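Local coordinates for protein exoribonuclease II, mitochondrial (Candida glabrata, PDB 6F3H) that degrades RNA from the 3' end as a magnesium-binding exoribonuclease and serves as the nuclease component of the mitochondrial RNA degradosome, mtEXO, at residues 61-65 with 75-79; 406-411 with 479-483; 644-648 with 671-675. The protein carries 1 engineered substitution. One frame throughout, in Å; residues are numbered along the deposited sequence.

Interaction 1 of 3, residues 61-65 with 75-79; sequences DPRYT and YAMKN
A beta hairpin, strands 64-68 and 73-76, is paired here near its open end; strand 73-76 edges a five-stranded antiparallel sheet. The touching parts (CA 62 to 65 against CA 75 to 78) run 117° apart, so no regular ladder continues. Along 75-79, Tyr-75 forms a non-hydrogen-bonded pair with Thr-65 (CA to CA 4.5 Å). Its CA donates a CH...O contact to Tyr-64 O at 3.1 Å, its CB covers one face of the Arg-63 guanidinium (3.7 Å from CZ), and its CE1 lies 3.4 Å from Thr-65 OG1. Ala-76 is the hydrogen-bonded partner of Tyr-64: Tyr-64 N reaches Ala-76 O at 3.0 Å and Ala-76 N reaches Tyr-64 O at 2.9 Å. Both occupy one buried sheet face, where a small methyl leaves space beside a broad ring; Tyr-75 and Thr-65 share the other. Selenomethionine Met-77 starts away, but its flexible m, m, t chain curls back, placing CE 3.7 Å from Arg-63 CG. A 3-10 turn begins at Lys-78, whose aliphatic CB meets Tyr-64 CE1 at 3.7 Å.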
loop_
_atom_site.group_PDB
_atom_site.type_symbol
_atom_site.label_atom_id
_atom_site.label_comp_id
_atom_site.label_asym_id
_atom_site.label_seq_id
_atom_site.Cartn_x
_atom_site.Cartn_y
_atom_site.Cartn_z
ATOM N N ASP A 61 8.649 -26.300 1.986
ATOM C CA ASP A 61 9.028 -25.443 0.854
ATOM C C ASP A 61 7.766 -24.863 0.238
ATOM O O ASP A 61 6.942 -25.623 -0.307
ATOM C CB ASP A 61 9.829 -26.184 -0.222
ATOM N N PRO A 62 7.569 -23.557 0.292
ATOM C CA PRO A 62 6.333 -22.976 -0.234
ATOM C C PRO A 62 6.534 -22.257 -1.557
ATOM O O PRO A 62 5.820 -21.292 -1.847
ATOM C CB PRO A 62 5.923 -21.997 0.868
ATOM C CG PRO A 62 7.235 -21.622 1.531
ATOM C CD PRO A 62 8.319 -22.572 1.077
ATOM N N ARG A 63 7.483 -22.707 -2.377
ATOM C CA ARG A 63 7.702 -22.030 -3.641
ATOM C C ARG A 63 6.956 -22.683 -4.785
ATOM O O ARG A 63 6.709 -23.893 -4.814
ATOM C CB ARG A 63 9.174 -21.932 -4.003
ATOM C CG ARG A 63 9.986 -21.404 -2.898
ATOM C CD ARG A 63 11.399 -21.690 -3.185
ATOM N NE ARG A 63 11.655 -23.112 -3.115
ATOM C CZ ARG A 63 12.825 -23.650 -3.425
ATOM N NH1 ARG A 63 13.832 -22.877 -3.845
ATOM N NH2 ARG A 63 12.971 -24.962 -3.338
ATOM N N TYR A 64 6.633 -21.847 -5.752
ATOM C CA TYR A 64 6.019 -22.303 -6.963
ATOM C C TYR A 64 7.076 -22.812 -7.905
ATOM O O TYR A 64 8.224 -22.372 -7.889
ATOM C CB TYR A 64 5.274 -21.165 -7.618
ATOM C CG TYR A 64 4.032 -20.787 -6.883
ATOM C CD1 TYR A 64 4.088 -20.047 -5.710
ATOM C CD2 TYR A 64 2.795 -21.173 -7.360
ATOM C CE1 TYR A 64 2.929 -19.700 -5.034
ATOM C CE2 TYR A 64 1.649 -20.833 -6.705
ATOM C CZ TYR A 64 1.705 -20.097 -5.544
ATOM O OH TYR A 64 0.513 -19.775 -4.918
ATOM N N THR A 65 6.657 -23.698 -8.784
ATOM C CA THR A 65 7.540 -24.215 -9.801
ATOM C C THR A 65 7.147 -23.575 -11.106
ATOM O O THR A 65 5.976 -23.596 -11.488
ATOM C CB THR A 65 7.432 -25.716 -9.919
ATOM O OG1 THR A 65 7.407 -26.286 -8.603
ATOM C CG2 THR A 65 8.591 -26.236 -10.707
ATOM N N TYR A 75 12.088 -22.493 -9.258
ATOM C CA TYR A 75 11.303 -22.454 -8.032
ATOM C C TYR A 75 11.420 -21.059 -7.465
ATOM O O TYR A 75 12.533 -20.569 -7.257
ATOM C CB TYR A 75 11.811 -23.467 -7.026
ATOM C CG TYR A 75 11.811 -24.844 -7.592
ATOM C CD1 TYR A 75 10.655 -25.615 -7.617
ATOM C CD2 TYR A 75 12.963 -25.369 -8.132
ATOM C CE1 TYR A 75 10.671 -26.896 -8.133
ATOM C CE2 TYR A 75 12.992 -26.632 -8.662
ATOM C CZ TYR A 75 11.843 -27.398 -8.662
ATOM O OH TYR A 75 11.858 -28.674 -9.192
ATOM N N ALA A 76 10.289 -20.412 -7.229
ATOM C CA ALA A 76 10.369 -19.024 -6.833
ATOM C C ALA A 76 9.218 -18.676 -5.919
ATOM O O ALA A 76 8.155 -19.297 -5.959
ATOM C CB ALA A 76 10.363 -18.085 -8.040
HETATM N N MSE A 77 9.456 -17.663 -5.097
HETATM C CA MSE A 77 8.429 -17.100 -4.254
HETATM C C MSE A 77 7.378 -16.476 -5.109
HETATM O O MSE A 77 7.675 -15.777 -6.065
HETATM C CB MSE A 77 8.999 -16.051 -3.299
HETATM C CG MSE A 77 9.659 -16.649 -2.079
HETATM SE SE MSE A 77 8.671 -18.204 -1.421
HETATM C CE MSE A 77 10.004 -18.928 -0.180
ATOM N N LYS A 78 6.138 -16.726 -4.733
ATOM C CA LYS A 78 5.002 -16.061 -5.334
ATOM C C LYS A 78 5.301 -14.611 -5.690
ATOM O O LYS A 78 4.916 -14.143 -6.757
ATOM C CB LYS A 78 3.835 -16.146 -4.361
ATOM C CG LYS A 78 2.661 -15.302 -4.732
ATOM C CD LYS A 78 1.639 -15.310 -3.593
ATOM C CE LYS A 78 1.783 -14.102 -2.647
ATOM N NZ LYS A 78 0.757 -13.024 -2.883
ATOM N N ASN A 79 5.998 -13.893 -4.822
ATOM C CA ASN A 79 6.231 -12.474 -5.045
ATOM C C ASN A 79 7.395 -12.188 -5.966
ATOM O O ASN A 79 7.622 -11.021 -6.308
ATOM C CB ASN A 79 6.446 -11.794 -3.721
ATOM C CG ASN A 79 5.245 -11.898 -2.880
ATOM O OD1 ASN A 79 4.814 -13.004 -2.561
ATOM N ND2 ASN A 79 4.643 -10.770 -2.562
#

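Interaction 2 of 3, residues 406-411 with 479-483; sequences HEINDG and ADLGK. Engineered in segment 406-411: Asn-409 (natural residue Asp). With MG (magnesium ion), chain E; nucleotides of chain C.
The exonuclease active site of the RNB domain holds this contact, in which the loop 406-411, leading into strand 410-416, lies against the loop after helix 473-479. Asp-480 is the first residue to leave helical geometry, and its carboxylate accepts a short hydrogen bond from Ile-408 N (OD1, 2.6 Å). Leu-481 N hydrogen-bonds Ile-408 O at 3.2 Å; the two CA atoms lie 5.3 Å apart. Ile-408 CG2 makes an apolar contact with Leu-481 CB at 4.2 Å, and Gly-411, lacking a side chain, lets Leu-481 CD1 lie against its backbone N at 3.9 Å. Gly-482, at phi/psi 88/2, suits a backbone where a CB would strike the preceding carbonyl.

The other side of the loop grips the RNA 3' end. C6 O3' of chain C accepts from His-406 N (3.0 Å) and Glu-407 N (2.6 Å) and donates to Glu-407 O (3.0 Å). Asn-409, engineered from Asp, gives its N to C6 OP1 at 2.9 Å. Asp-410, chi1 p, binds magnesium through OD1 at 2.3 Å, beside two waters and Asp-401. Aspartates holding magnesium next to the phosphate of the 3'-terminal nucleotide are as expected for the catalytic centre of RNase II/RNB-family exoribonucleases.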
loop_
_atom_site.group_PDB
_atom_site.type_symbol
_atom_site.label_atom_id
_atom_site.label_comp_id
_atom_site.label_asym_id
_atom_site.label_seq_id
_atom_site.Cartn_x
_atom_site.Cartn_y
_atom_site.Cartn_z
ATOM N N HIS A 406 -5.490 12.295 14.244
ATOM C CA HIS A 406 -5.630 13.413 13.321
ATOM C C HIS A 406 -7.053 13.573 12.807
ATOM O O HIS A 406 -7.681 14.616 13.002
ATOM C CB HIS A 406 -4.689 13.224 12.137
ATOM C CG HIS A 406 -3.254 13.162 12.526
ATOM N ND1 HIS A 406 -2.672 12.015 13.018
ATOM C CD2 HIS A 406 -2.285 14.106 12.517
ATOM C CE1 HIS A 406 -1.399 12.250 13.282
ATOM N NE2 HIS A 406 -1.140 13.512 12.988
ATOM N N GLU A 407 -7.573 12.549 12.152
ATOM C CA GLU A 407 -8.906 12.573 11.585
ATOM C C GLU A 407 -9.781 11.654 12.409
ATOM O O GLU A 407 -9.437 10.487 12.630
ATOM C CB GLU A 407 -8.917 12.113 10.125
ATOM C CG GLU A 407 -8.136 12.985 9.160
ATOM C CD GLU A 407 -6.970 12.258 8.509
ATOM O OE1 GLU A 407 -6.768 12.447 7.287
ATOM O OE2 GLU A 407 -6.277 11.482 9.209
ATOM N N ILE A 408 -10.910 12.181 12.850
ATOM C CA ILE A 408 -11.906 11.412 13.578
ATOM C C ILE A 408 -13.020 11.116 12.588
ATOM O O ILE A 408 -13.802 12.012 12.265
ATOM C CB ILE A 408 -12.424 12.180 14.800
ATOM C CG1 ILE A 408 -11.298 13.007 15.413
ATOM C CG2 ILE A 408 -12.986 11.235 15.843
ATOM C CD1 ILE A 408 -10.093 12.182 15.863
ATOM N N ASN A 409 -13.111 9.855 12.132
ATOM C CA ASN A 409 -14.041 9.447 11.088
ATOM C C ASN A 409 -15.280 8.755 11.638
ATOM O O ASN A 409 -16.281 8.645 10.923
ATOM C CB ASN A 409 -13.376 8.432 10.116
ATOM C CG ASN A 409 -12.377 9.050 9.139
ATOM O OD1 ASN A 409 -12.758 9.653 8.133
ATOM N ND2 ASN A 409 -11.099 8.833 9.393
ATOM N N ASP A 410 -15.256 8.339 12.902
ATOM C CA ASP A 410 -16.182 7.357 13.454
ATOM C C ASP A 410 -16.705 7.731 14.838
ATOM O O ASP A 410 -15.958 8.229 15.680
ATOM C CB ASP A 410 -15.443 6.021 13.565
ATOM C CG ASP A 410 -14.181 6.117 14.456
ATOM O OD1 ASP A 410 -13.593 7.218 14.540
ATOM O OD2 ASP A 410 -13.698 5.102 15.001
ATOM N N GLY A 411 -17.975 7.427 15.087
ATOM C CA GLY A 411 -18.522 7.446 16.435
ATOM C C GLY A 411 -19.557 6.351 16.586
ATOM O O GLY A 411 -20.164 5.916 15.609
ATOM N N ALA A 479 -15.241 18.703 8.959
ATOM C CA ALA A 479 -15.889 17.408 8.860
ATOM C C ALA A 479 -15.614 16.506 10.053
ATOM O O ALA A 479 -16.371 15.551 10.269
ATOM C CB ALA A 479 -15.429 16.727 7.567
ATOM N N ASP A 480 -14.604 16.831 10.857
ATOM C CA ASP A 480 -14.177 15.982 11.959
ATOM C C ASP A 480 -15.272 15.798 12.995
ATOM O O ASP A 480 -15.963 16.752 13.379
ATOM C CB ASP A 480 -12.942 16.583 12.640
ATOM C CG ASP A 480 -11.664 15.860 12.287
ATOM O OD1 ASP A 480 -11.695 14.616 12.250
ATOM O OD2 ASP A 480 -10.626 16.516 12.059
ATOM N N LEU A 481 -15.399 14.564 13.472
ATOM C CA LEU A 481 -16.254 14.320 14.616
ATOM C C LEU A 481 -15.526 14.690 15.900
ATOM O O LEU A 481 -14.358 15.090 15.905
ATOM C CB LEU A 481 -16.685 12.863 14.687
ATOM C CG LEU A 481 -17.448 12.254 13.527
ATOM C CD1 LEU A 481 -18.337 11.165 14.063
ATOM C CD2 LEU A 481 -18.274 13.281 12.791
ATOM N N GLY A 482 -16.222 14.514 17.012
ATOM C CA GLY A 482 -15.582 14.616 18.297
ATOM C C GLY A 482 -15.524 15.997 18.895
ATOM O O GLY A 482 -14.969 16.147 19.987
ATOM N N LYS A 483 -16.085 17.004 18.238
ATOM C CA LYS A 483 -16.095 18.366 18.762
ATOM C C LYS A 483 -17.372 18.594 19.592
ATOM O O LYS A 483 -18.478 18.710 19.043
ATOM C CB LYS A 483 -15.912 19.342 17.601
ATOM C CG LYS A 483 -14.636 19.009 16.798
ATOM C CD LYS A 483 -14.206 20.074 15.784
ATOM C CE LYS A 483 -12.906 19.649 15.071
ATOM N NZ LYS A 483 -12.092 20.796 14.550
HETATM MG MG MG E . -11.724 6.977 15.799
ATOM P P C C 6 -10.194 6.712 12.242
ATOM O OP1 C C 6 -11.041 7.867 12.566
ATOM O OP2 C C 6 -10.378 5.953 10.994
ATOM O "O5'" C C 6 -8.728 7.279 12.343
ATOM C "C5'" C C 6 -8.275 7.821 13.574
ATOM C "C4'" C C 6 -6.785 8.069 13.572
ATOM O "O4'" C C 6 -6.043 6.821 13.607
ATOM C "C3'" C C 6 -6.205 8.771 12.365
ATOM O "O3'" C C 6 -6.475 10.155 12.329
ATOM C "C2'" C C 6 -4.740 8.471 12.541
ATOM O "O2'" C C 6 -4.267 9.215 13.641
ATOM C "C1'" C C 6 -4.796 7.010 12.982
ATOM N N1 C C 6 -4.634 6.075 11.833
ATOM C C2 C C 6 -3.317 5.759 11.418
ATOM O O2 C C 6 -2.356 6.231 12.027
ATOM N N3 C C 6 -3.045 4.943 10.381
ATOM C C4 C C 6 -4.063 4.433 9.725
ATOM N N4 C C 6 -3.750 3.620 8.710
ATOM C C5 C C 6 -5.418 4.723 10.104
ATOM C C6 C C 6 -5.666 5.540 11.136
ATOM P P A C 5 -11.485 1.435 10.612
ATOM O OP1 A C 5 -12.757 2.105 10.259
ATOM O OP2 A C 5 -10.510 1.118 9.530
ATOM O "O5'" A C 5 -10.747 2.379 11.643
ATOM C "C5'" A C 5 -11.416 2.766 12.825
ATOM C "C4'" A C 5 -10.476 3.322 13.856
ATOM O "O4'" A C 5 -9.541 2.301 14.278
ATOM C "C3'" A C 5 -9.594 4.476 13.415
ATOM O "O3'" A C 5 -10.268 5.712 13.472
ATOM C "C2'" A C 5 -8.444 4.386 14.397
ATOM O "O2'" A C 5 -8.835 4.900 15.662
ATOM C "C1'" A C 5 -8.283 2.876 14.511
ATOM N N9 A C 5 -7.398 2.401 13.460
ATOM C C8 A C 5 -7.702 1.919 12.212
ATOM N N7 A C 5 -6.650 1.623 11.490
ATOM C C5 A C 5 -5.611 1.961 12.336
ATOM C C6 A C 5 -4.227 1.884 12.185
ATOM N N6 A C 5 -3.635 1.427 11.074
ATOM N N1 A C 5 -3.481 2.304 13.238
ATOM C C2 A C 5 -4.085 2.761 14.350
ATOM N N3 A C 5 -5.383 2.881 14.621
ATOM C C4 A C 5 -6.065 2.455 13.550
HETATM O O HOH W 1 -12.737 5.361 16.268
HETATM O O HOH W 2 -13.456 7.899 15.548
#

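Interaction 3 of 3, residues 644-648 with 671-675; sequences AKAQF and SQLSS. With nucleotides of chain C.
This is a helix-to-loop packing contact within the RNB family region, away from the magnesium site: one turn of helix 642-657 lies against the loop that follows helix 663-670. The turn 644-648 is regular alpha helix, with Phe-648 N hydrogen-bonded to Ala-644 O at 2.9 Å, so residues 644, 647 and 648 present their CB atoms to the loop while 645 and 646 turn away. Opposite them, Gln-672 supplies the largest share of the buried area. Its CB points toward the helix, and its long side chain, with chi1 at -27°, between wells, and chi2 t, spans the gap left by a closest CA-to-CA approach of 7.5 Å, between Phe-648 and Gln-672. The amide end settles in the hollow between Ala-644, Gln-647 and Phe-648, where small Ala-644 leaves room for it.

Phe-648, in the t rotamer, sends its ring along the loop, and Leu-673 CD2 meets the ring edge at CE1, 3.8 Å away. A branched leucine suits this spot because its chain, setting out sideways, still brings a methyl to the phenylalanine. Beyond it the loop is extended and faces RNA: Ser-674 O accepts a very short hydrogen bond, 2.4 Å, from O2' of A1 of chain C, and Ser-675 CB lies 3.1 Å from OP1 of G2 of chain C. Leu-640, in the loop before helix 642-657, also touches Gln-672, while Tyr-635, just after strand 632-634, hydrogen-bonds Ser-674 N and packs on Leu-673; the loop then runs on into strand 677-679.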
loop_
_atom_site.group_PDB
_atom_site.type_symbol
_atom_site.label_atom_id
_atom_site.label_comp_id
_atom_site.label_asym_id
_atom_site.label_seq_id
_atom_site.Cartn_x
_atom_site.Cartn_y
_atom_site.Cartn_z
ATOM N N ALA A 644 -0.198 -28.847 1.608
ATOM C CA ALA A 644 -0.154 -27.542 2.248
ATOM C C ALA A 644 -1.544 -27.095 2.674
ATOM O O ALA A 644 -1.708 -26.561 3.773
ATOM C CB ALA A 644 0.496 -26.515 1.327
ATOM N N LYS A 645 -2.574 -27.380 1.871
ATOM C CA LYS A 645 -3.908 -26.912 2.236
ATOM C C LYS A 645 -4.347 -27.520 3.560
ATOM O O LYS A 645 -5.209 -26.957 4.247
ATOM C CB LYS A 645 -4.928 -27.230 1.140
ATOM N N ALA A 646 -3.798 -28.690 3.907
ATOM C CA ALA A 646 -4.084 -29.315 5.196
ATOM C C ALA A 646 -3.295 -28.665 6.329
ATOM O O ALA A 646 -3.813 -28.531 7.444
ATOM C CB ALA A 646 -3.808 -30.818 5.109
ATOM N N GLN A 647 -2.043 -28.268 6.070
ATOM C CA GLN A 647 -1.305 -27.540 7.087
ATOM C C GLN A 647 -2.014 -26.242 7.411
ATOM O O GLN A 647 -2.074 -25.820 8.571
ATOM C CB GLN A 647 0.104 -27.229 6.595
ATOM C CG GLN A 647 1.173 -28.252 6.859
ATOM C CD GLN A 647 2.276 -28.179 5.785
ATOM O OE1 GLN A 647 2.309 -27.222 5.003
ATOM N NE2 GLN A 647 3.243 -29.097 5.838
ATOM N N PHE A 648 -2.593 -25.625 6.392
ATOM C CA PHE A 648 -3.343 -24.396 6.576
ATOM C C PHE A 648 -4.669 -24.651 7.274
ATOM O O PHE A 648 -4.996 -23.997 8.271
ATOM C CB PHE A 648 -3.582 -23.782 5.201
ATOM C CG PHE A 648 -4.231 -22.459 5.223
ATOM C CD1 PHE A 648 -3.542 -21.345 5.651
ATOM C CD2 PHE A 648 -5.541 -22.315 4.817
ATOM C CE1 PHE A 648 -4.148 -20.109 5.664
ATOM C CE2 PHE A 648 -6.151 -21.079 4.833
ATOM C CZ PHE A 648 -5.453 -19.977 5.256
ATOM N N SER A 671 3.690 -18.298 4.734
ATOM C CA SER A 671 4.079 -18.719 3.401
ATOM C C SER A 671 2.883 -19.146 2.558
ATOM O O SER A 671 3.082 -19.527 1.394
ATOM C CB SER A 671 5.086 -19.866 3.517
ATOM N N GLN A 672 1.662 -19.094 3.123
ATOM C CA GLN A 672 0.428 -19.475 2.434
ATOM C C GLN A 672 -0.639 -18.381 2.428
ATOM O O GLN A 672 -1.813 -18.678 2.193
ATOM C CB GLN A 672 -0.155 -20.750 3.046
ATOM C CG GLN A 672 0.887 -21.644 3.690
ATOM C CD GLN A 672 0.341 -23.003 4.035
ATOM O OE1 GLN A 672 -0.770 -23.343 3.642
ATOM N NE2 GLN A 672 1.124 -23.799 4.758
ATOM N N LEU A 673 -0.273 -17.125 2.654
ATOM C CA LEU A 673 -1.266 -16.065 2.662
ATOM C C LEU A 673 -1.099 -15.102 1.505
ATOM O O LEU A 673 0.005 -14.874 1.025
ATOM C CB LEU A 673 -1.204 -15.251 3.934
ATOM C CG LEU A 673 -1.323 -16.084 5.180
ATOM C CD1 LEU A 673 -0.893 -15.203 6.341
ATOM C CD2 LEU A 673 -2.764 -16.547 5.283
ATOM N N SER A 674 -2.219 -14.523 1.093
ATOM C CA SER A 674 -2.326 -13.484 0.082
ATOM C C SER A 674 -2.367 -12.105 0.759
ATOM O O SER A 674 -2.071 -11.969 1.955
ATOM C CB SER A 674 -3.583 -13.773 -0.755
ATOM O OG SER A 674 -3.880 -12.752 -1.693
ATOM N N SER A 675 -2.786 -11.083 0.014
ATOM C CA SER A 675 -3.053 -9.771 0.569
ATOM C C SER A 675 -4.387 -9.303 0.018
ATOM O O SER A 675 -4.927 -9.872 -0.936
ATOM C CB SER A 675 -1.940 -8.761 0.252
ATOM O OG SER A 675 -2.187 -8.036 -0.945
ATOM P P A C 1 3.134 -9.886 0.930
ATOM O OP1 A C 1 3.057 -8.503 0.409
ATOM O OP2 A C 1 2.079 -10.879 0.576
ATOM O "O5'" A C 1 3.173 -9.669 2.502
ATOM C "C5'" A C 1 2.047 -9.129 3.168
ATOM C "C4'" A C 1 1.041 -10.207 3.485
ATOM O "O4'" A C 1 1.653 -11.199 4.352
ATOM C "C3'" A C 1 -0.176 -9.731 4.252
ATOM O "O3'" A C 1 -1.193 -9.234 3.430
ATOM C "C2'" A C 1 -0.576 -10.946 5.065
ATOM O "O2'" A C 1 -1.250 -11.887 4.242
ATOM C "C1'" A C 1 0.791 -11.508 5.420
ATOM N N9 A C 1 1.365 -10.851 6.607
ATOM C C8 A C 1 1.204 -9.554 7.039
ATOM N N7 A C 1 1.883 -9.270 8.113
ATOM C C5 A C 1 2.545 -10.454 8.395
ATOM C C6 A C 1 3.430 -10.806 9.419
ATOM N N6 A C 1 3.799 -9.951 10.377
ATOM N N1 A C 1 3.919 -12.068 9.420
ATOM C C2 A C 1 3.540 -12.915 8.457
ATOM N N3 A C 1 2.714 -12.703 7.438
ATOM C C4 A C 1 2.249 -11.437 7.472
ATOM P P G C 2 -1.989 -7.989 3.990
ATOM O OP1 G C 2 -2.653 -7.250 2.866
ATOM O OP2 G C 2 -1.019 -7.407 4.963
ATOM O "O5'" G C 2 -3.084 -8.647 4.924
ATOM C "C5'" G C 2 -3.988 -9.598 4.400
ATOM C "C4'" G C 2 -5.066 -9.935 5.391
ATOM O "O4'" G C 2 -4.524 -10.708 6.482
ATOM C "C3'" G C 2 -5.731 -8.761 6.069
ATOM O "O3'" G C 2 -6.701 -8.176 5.233
ATOM C "C2'" G C 2 -6.299 -9.393 7.327
ATOM O "O2'" G C 2 -7.502 -10.088 7.059
ATOM C "C1'" G C 2 -5.222 -10.416 7.662
ATOM N N9 G C 2 -4.246 -9.844 8.561
ATOM C C8 G C 2 -3.010 -9.437 8.138
ATOM N N7 G C 2 -2.319 -8.953 9.114
ATOM C C5 G C 2 -3.171 -9.059 10.205
ATOM C C6 G C 2 -2.940 -8.683 11.530
ATOM O O6 G C 2 -1.894 -8.174 11.941
ATOM N N1 G C 2 -4.049 -8.951 12.360
ATOM C C2 G C 2 -5.257 -9.521 11.967
ATOM N N2 G C 2 -6.193 -9.692 12.946
ATOM N N3 G C 2 -5.476 -9.881 10.690
ATOM C C4 G C 2 -4.392 -9.614 9.897
#

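How the interactions relate
From the N terminus, interaction 1 comes first and closes the shortest loop, a hairpin with nine residues between its segments. Interaction 2 follows, bringing together parts of the RNB region separated by 67 residues, and interaction 3 then closes a 22-residue, largely helical excursion. The three loops run in series; none nests or crosses. In space, interactions 1 and 3 touch, their centres about 12 Å apart, with Pro-62 CG 3.4 Å from Ser-671 CB, so the hairpin's flanking residues Pro-62 and Lys-78 pack on the loop 671-675 of the RNB region. Interaction 2 stands apart, about 38 Å from interaction 3 between centres, yet the same RNA strand contacts both, its 3'-terminal nucleotide at interaction 2.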